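Local coordinates for protein acetyl-CoA C-acetyltransferase (Syntrophomonas wolfei subsp. wolfei, PDB 7N7Z) that probably condenses two acetyl-CoA molecules into acetoacetyl-CoA and free CoA, and runs the reverse thiolytic cleavage, at residues M13-I18 with G364-V369; K278-C283 with K305-K310. All blocks are in the same frame, centred on the assembly; numbering follows the deposited sequence.

Contact 1: M13-I18 with G364-V369; sequences MARTPI and GLRIIV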
loop_
_atom_site.group_PDB
_atom_site.type_symbol
_atom_site.label_atom_id
_atom_site.label_comp_id
_atom_site.label_asym_id
_atom_site.label_seq_id
_atom_site.Cartn_x
_atom_site.Cartn_y
_atom_site.Cartn_z
ATOM N N MET B 13 19.362 10.499 34.373
ATOM C CA MET B 13 18.232 10.965 33.582
ATOM C C MET B 13 18.744 11.736 32.378
ATOM O O MET B 13 19.719 12.485 32.482
ATOM C CB MET B 13 17.304 11.859 34.411
ATOM C CG MET B 13 16.675 11.159 35.599
ATOM S SD MET B 13 15.613 12.255 36.551
ATOM C CE MET B 13 14.014 11.819 35.891
ATOM N N ALA B 14 18.075 11.560 31.241
ATOM C CA ALA B 14 18.463 12.255 30.022
ATOM C C ALA B 14 17.305 12.219 29.038
ATOM O O ALA B 14 16.434 11.347 29.101
ATOM C CB ALA B 14 19.714 11.636 29.393
ATOM N N ARG B 15 17.309 13.190 28.130
ATOM C CA ARG B 15 16.369 13.213 27.022
ATOM C C ARG B 15 17.050 13.864 25.829
ATOM O O ARG B 15 17.999 14.637 25.977
ATOM C CB ARG B 15 15.077 13.959 27.381
ATOM C CG ARG B 15 15.223 15.467 27.583
ATOM C CD ARG B 15 13.864 16.155 27.522
ATOM N NE ARG B 15 13.945 17.596 27.741
ATOM C CZ ARG B 15 13.964 18.513 26.781
ATOM N NH1 ARG B 15 13.949 18.179 25.500
ATOM N NH2 ARG B 15 14.000 19.800 27.116
ATOM N N THR B 16 16.564 13.529 24.642
ATOM C CA THR B 16 16.981 14.217 23.434
ATOM C C THR B 16 16.183 15.503 23.298
ATOM O O THR B 16 15.210 15.727 24.022
ATOM C CB THR B 16 16.777 13.318 22.218
ATOM O OG1 THR B 16 15.379 13.222 21.919
ATOM C CG2 THR B 16 17.336 11.924 22.474
ATOM N N PRO B 17 16.576 16.388 22.385
ATOM C CA PRO B 17 15.714 17.527 22.062
ATOM C C PRO B 17 14.383 17.043 21.509
ATOM O O PRO B 17 14.263 15.933 20.986
ATOM C CB PRO B 17 16.515 18.302 21.008
ATOM C CG PRO B 17 17.930 17.864 21.198
ATOM C CD PRO B 17 17.850 16.432 21.647
ATOM N N ILE B 18 13.368 17.889 21.640
ATOM C CA ILE B 18 12.044 17.602 21.101
ATOM C C ILE B 18 11.992 18.180 19.691
ATOM O O ILE B 18 11.929 19.398 19.510
ATOM C CB ILE B 18 10.934 18.175 21.990
ATOM C CG1 ILE B 18 11.055 17.605 23.406
ATOM C CG2 ILE B 18 9.561 17.852 21.405
ATOM C CD1 ILE B 18 10.038 18.150 24.384
ATOM N N GLY B 364 5.533 11.036 28.974
ATOM C CA GLY B 364 5.299 10.582 30.336
ATOM C C GLY B 364 6.552 10.616 31.189
ATOM O O GLY B 364 6.499 10.951 32.375
ATOM N N LEU B 365 7.695 10.266 30.598
ATOM C CA LEU B 365 8.971 10.334 31.299
ATOM C C LEU B 365 9.689 11.655 31.071
ATOM O O LEU B 365 10.492 12.067 31.914
ATOM C CB LEU B 365 9.877 9.181 30.858
ATOM C CG LEU B 365 11.247 9.107 31.537
ATOM C CD1 LEU B 365 11.101 8.982 33.047
ATOM C CD2 LEU B 365 12.052 7.946 30.976
ATOM N N ARG B 366 9.421 12.324 29.947
ATOM C CA ARG B 366 10.054 13.610 29.678
ATOM C C ARG B 366 9.792 14.594 30.810
ATOM O O ARG B 366 10.719 15.234 31.321
ATOM C CB ARG B 366 9.543 14.175 28.350
ATOM C CG ARG B 366 10.522 15.102 27.642
ATOM C CD ARG B 366 10.449 16.526 28.180
ATOM N NE ARG B 366 9.162 17.151 27.897
ATOM C CZ ARG B 366 8.648 18.165 28.581
ATOM N NH1 ARG B 366 9.289 18.706 29.605
ATOM N NH2 ARG B 366 7.461 18.650 28.228
ATOM N N ILE B 367 8.529 14.727 31.220
ATOM C CA ILE B 367 8.183 15.712 32.234
ATOM C C ILE B 367 8.733 15.329 33.601
ATOM O O ILE B 367 8.931 16.205 34.449
ATOM C CB ILE B 367 6.656 15.914 32.283
ATOM C CG1 ILE B 367 5.936 14.618 32.660
ATOM C CG2 ILE B 367 6.149 16.423 30.938
ATOM C CD1 ILE B 367 4.467 14.826 32.980
ATOM N N ILE B 368 8.988 14.041 33.843
ATOM C CA ILE B 368 9.689 13.657 35.063
ATOM C C ILE B 368 11.138 14.120 35.000
ATOM O O ILE B 368 11.677 14.661 35.972
ATOM C CB ILE B 368 9.598 12.137 35.284
ATOM C CG1 ILE B 368 8.165 11.712 35.602
ATOM C CG2 ILE B 368 10.512 11.709 36.415
ATOM C CD1 ILE B 368 7.921 10.240 35.361
ATOM N N VAL B 369 11.791 13.917 33.853
ATOM C CA VAL B 369 13.165 14.381 33.679
ATOM C C VAL B 369 13.236 15.892 33.862
ATOM O O VAL B 369 14.079 16.409 34.606
ATOM C CB VAL B 369 13.701 13.959 32.299
ATOM C CG1 VAL B 369 15.004 14.683 31.987
ATOM C CG2 VAL B 369 13.894 12.451 32.238
#
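Arg15 lies alongside Arg366, the two chains pointing the same way so that their methylenes overlap, with CD of Arg15 3.5 Å from CD of Arg366. Arg15 starts from the crowded position between its backbone N and carbonyl carbon (chi1 68°), then runs extended to NE; Arg366 folds at chi2 and chi3. Their charged planes are turned 64° apart, and NE of Arg15 stays 4.8 Å from NE of Arg366. Each like charge has its own partners: Arg15 NH1 makes a bent hydrogen bond of 3.1 Å to Thr16 O, on a carbonyl lone pair but tilted from the guanidinium plane, and the same guanidinium forms salt bridges with Glu202 and Asp220, while Arg366 NH1 bonds to Ser370. From the irregular run that follows Arg15, CD1 of Ile18 approaches NE of Arg366 at 3.8 Å. At the other end Met13, bent at chi3, sets its flexible thioether tip against the helix: CE lies 3.5 Å from CG2 of Ile368 and a tight 3.5 Å from CA of Val369. Compact, branched Val369 points at the strand, its CG2 3.7 Å from CE of Met13. An alanine in place of Arg15 would remove the methylenes along Arg366 and both salt bridges, and would probably loosen the packing and leave Glu202 and Asp220 uncompensated. Core helix 360-378 thus packs on strand 8-20, joining the N- and C-terminal thiolase regions, with the Arg366 side chain about 7 Å from that of His358, the predicted proton acceptor. No hydrogen bond joins strand to helix; aliphatic carbon holds them, and the paired guanidinium groups are tolerated probably because anionic and polar neighbours compensate them.

Contact 2: K278-C283 with K305-K310; sequences KLVGIC and KQAGWK
A classic beta bulge in strand 277-285, where Val280 and Gly281 both face Leu398 of the adjoining strand, meets the end of helix 296-307, which closes in a Schellman motif at Gly308. Val280 carries the apolar half. Its CG1, anti to the backbone N, touches CB of Ala307 at 3.7 Å and also sits over one face of the Trp309 indole, offset toward the rim, in a CH-pi contact 4.1 Å from the centroid of the six-membered ring. CG2 of Val280 lies 3.7 Å from CZ2 of Trp309, so both valine methyls meet the ring and the two side chains come tip to tip. Small Ala307 lets the helix end come near the strand beside Gly281, and Gly308, with its positive phi of 82°, readily takes the turn that brings the indole face against Val280. Toward the other end the polar element is a water that bridges the segments, accepting from Ile282 N at 2.8 Å and donating to Gln306 OE1 at 3.0 Å. The water thus satisfies a strand N-H on the helix-facing side. Gln306 is extended beyond CG, and its OE1 also packs against CB of Cys283 at 3.3 Å. Lys110 of the second subunit packs on Cys283 and Gln306, while Lys382 makes a cation-pi contact with Trp309. Helix 296-307 packs on the sheet as an outer layer, as in the five-layered alpha-beta-alpha-beta-alpha thiolase fold.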
loop_
_atom_site.group_PDB
_atom_site.type_symbol
_atom_site.label_atom_id
_atom_site.label_comp_id
_atom_site.label_asym_id
_atom_site.label_seq_id
_atom_site.Cartn_x
_atom_site.Cartn_y
_atom_site.Cartn_z
ATOM N N LYS B 278 14.058 10.441 45.097
ATOM C CA LYS B 278 13.425 9.220 45.578
ATOM C C LYS B 278 11.958 9.204 45.175
ATOM O O LYS B 278 11.241 10.191 45.377
ATOM C CB LYS B 278 13.550 9.108 47.100
ATOM C CG LYS B 278 12.558 8.142 47.738
ATOM C CD LYS B 278 13.028 7.674 49.111
ATOM C CE LYS B 278 13.387 8.850 50.000
ATOM N NZ LYS B 278 13.554 8.470 51.430
ATOM N N LEU B 279 11.517 8.082 44.614
ATOM C CA LEU B 279 10.108 7.901 44.299
ATOM C C LEU B 279 9.271 8.005 45.567
ATOM O O LEU B 279 9.503 7.276 46.537
ATOM C CB LEU B 279 9.895 6.544 43.630
ATOM C CG LEU B 279 8.451 6.164 43.297
ATOM C CD1 LEU B 279 7.864 7.114 42.263
ATOM C CD2 LEU B 279 8.384 4.727 42.805
ATOM N N VAL B 280 8.303 8.914 45.560
ATOM C CA VAL B 280 7.366 9.076 46.668
ATOM C C VAL B 280 6.047 8.375 46.377
ATOM O O VAL B 280 5.530 7.634 47.212
ATOM C CB VAL B 280 7.144 10.576 46.964
ATOM C CG1 VAL B 280 6.146 10.750 48.102
ATOM C CG2 VAL B 280 8.464 11.263 47.293
ATOM N N GLY B 281 5.490 8.609 45.195
ATOM C CA GLY B 281 4.239 7.987 44.814
ATOM C C GLY B 281 4.067 8.025 43.315
ATOM O O GLY B 281 4.736 8.787 42.609
ATOM N N ILE B 282 3.156 7.185 42.834
ATOM C CA ILE B 282 2.871 7.081 41.407
ATOM C C ILE B 282 1.648 6.192 41.240
ATOM O O ILE B 282 1.561 5.121 41.850
ATOM C CB ILE B 282 4.081 6.527 40.633
ATOM C CG1 ILE B 282 3.790 6.514 39.131
ATOM C CG2 ILE B 282 4.437 5.132 41.123
ATOM C CD1 ILE B 282 5.033 6.415 38.273
ATOM N N CYS B 283 0.693 6.624 40.423
ATOM C CA CYS B 283 -0.552 5.881 40.275
ATOM C C CYS B 283 -1.278 6.384 39.037
ATOM O O CYS B 283 -0.891 7.381 38.424
ATOM C CB CYS B 283 -1.436 6.023 41.517
ATOM S SG CYS B 283 -2.019 7.708 41.834
ATOM N N LYS B 305 -2.866 11.731 48.090
ATOM C CA LYS B 305 -3.437 10.974 49.200
ATOM C C LYS B 305 -2.583 9.755 49.522
ATOM O O LYS B 305 -2.252 9.504 50.687
ATOM C CB LYS B 305 -4.869 10.555 48.862
ATOM C CG LYS B 305 -5.744 10.295 50.079
ATOM C CD LYS B 305 -7.075 9.669 49.686
ATOM C CE LYS B 305 -7.249 8.289 50.301
ATOM N NZ LYS B 305 -8.379 7.536 49.683
ATOM N N GLN B 306 -2.204 8.990 48.495
ATOM C CA GLN B 306 -1.403 7.790 48.714
ATOM C C GLN B 306 -0.111 8.100 49.460
ATOM O O GLN B 306 0.386 7.256 50.214
ATOM C CB GLN B 306 -1.087 7.119 47.375
ATOM C CG GLN B 306 -2.312 6.677 46.590
ATOM C CD GLN B 306 -1.971 5.724 45.456
ATOM O OE1 GLN B 306 -0.928 5.852 44.813
ATOM N NE2 GLN B 306 -2.851 4.761 45.207
ATOM N N ALA B 307 0.445 9.297 49.267
ATOM C CA ALA B 307 1.726 9.662 49.856
ATOM C C ALA B 307 1.597 10.490 51.127
ATOM O O ALA B 307 2.592 10.656 51.840
ATOM C CB ALA B 307 2.572 10.435 48.835
ATOM N N GLY B 308 0.409 11.011 51.430
ATOM C CA GLY B 308 0.241 11.834 52.609
ATOM C C GLY B 308 0.659 13.274 52.436
ATOM O O GLY B 308 0.833 13.982 53.432
ATOM N N TRP B 309 0.830 13.731 51.200
ATOM C CA TRP B 309 1.206 15.107 50.925
ATOM C C TRP B 309 -0.030 15.966 50.682
ATOM O O TRP B 309 -1.096 15.477 50.300
ATOM C CB TRP B 309 2.113 15.191 49.695
ATOM C CG TRP B 309 3.513 14.716 49.903
ATOM C CD1 TRP B 309 4.009 14.052 50.985
ATOM C CD2 TRP B 309 4.607 14.872 48.989
ATOM N NE1 TRP B 309 5.346 13.784 50.803
ATOM C CE2 TRP B 309 5.735 14.277 49.585
ATOM C CE3 TRP B 309 4.740 15.457 47.726
ATOM C CZ2 TRP B 309 6.982 14.251 48.961
ATOM C CZ3 TRP B 309 5.975 15.430 47.109
ATOM C CH2 TRP B 309 7.080 14.832 47.727
ATOM N N LYS B 310 0.131 17.264 50.909
ATOM C CA LYS B 310 -0.816 18.267 50.446
ATOM C C LYS B 310 -0.264 18.916 49.184
ATOM O O LYS B 310 0.950 18.948 48.962
ATOM C CB LYS B 310 -1.074 19.331 51.516
ATOM C CG LYS B 310 -1.685 18.803 52.813
ATOM C CD LYS B 310 -2.879 17.879 52.573
ATOM C CE LYS B 310 -3.959 18.534 51.720
ATOM N NZ LYS B 310 -5.080 17.595 51.424
HETATM O O HOH W 1 2.035 5.718 44.994
#

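Strands 8-20 and 277-285 are neighbours and link the N- and C-terminal halves of the sheet; helix 360-378 packs on the first and the end of helix 296-307 on the second, the contact centres lying about 21 Å apart. Contact 1 is wholly buried near the middle of the chain and joins residues 346 apart in sequence; contact 2 is partly buried, about 19 Å from the chain centre, a local pairing within the C-terminal region, nested inside the loop that contact 1 closes. Neither has a direct hydrogen bond between its segments. The buried site probably balances Arg15 with carboxylates and holds Arg366 through Ser370, whereas the outer one uses an aromatic face, a bridging water and a neighbouring subunit.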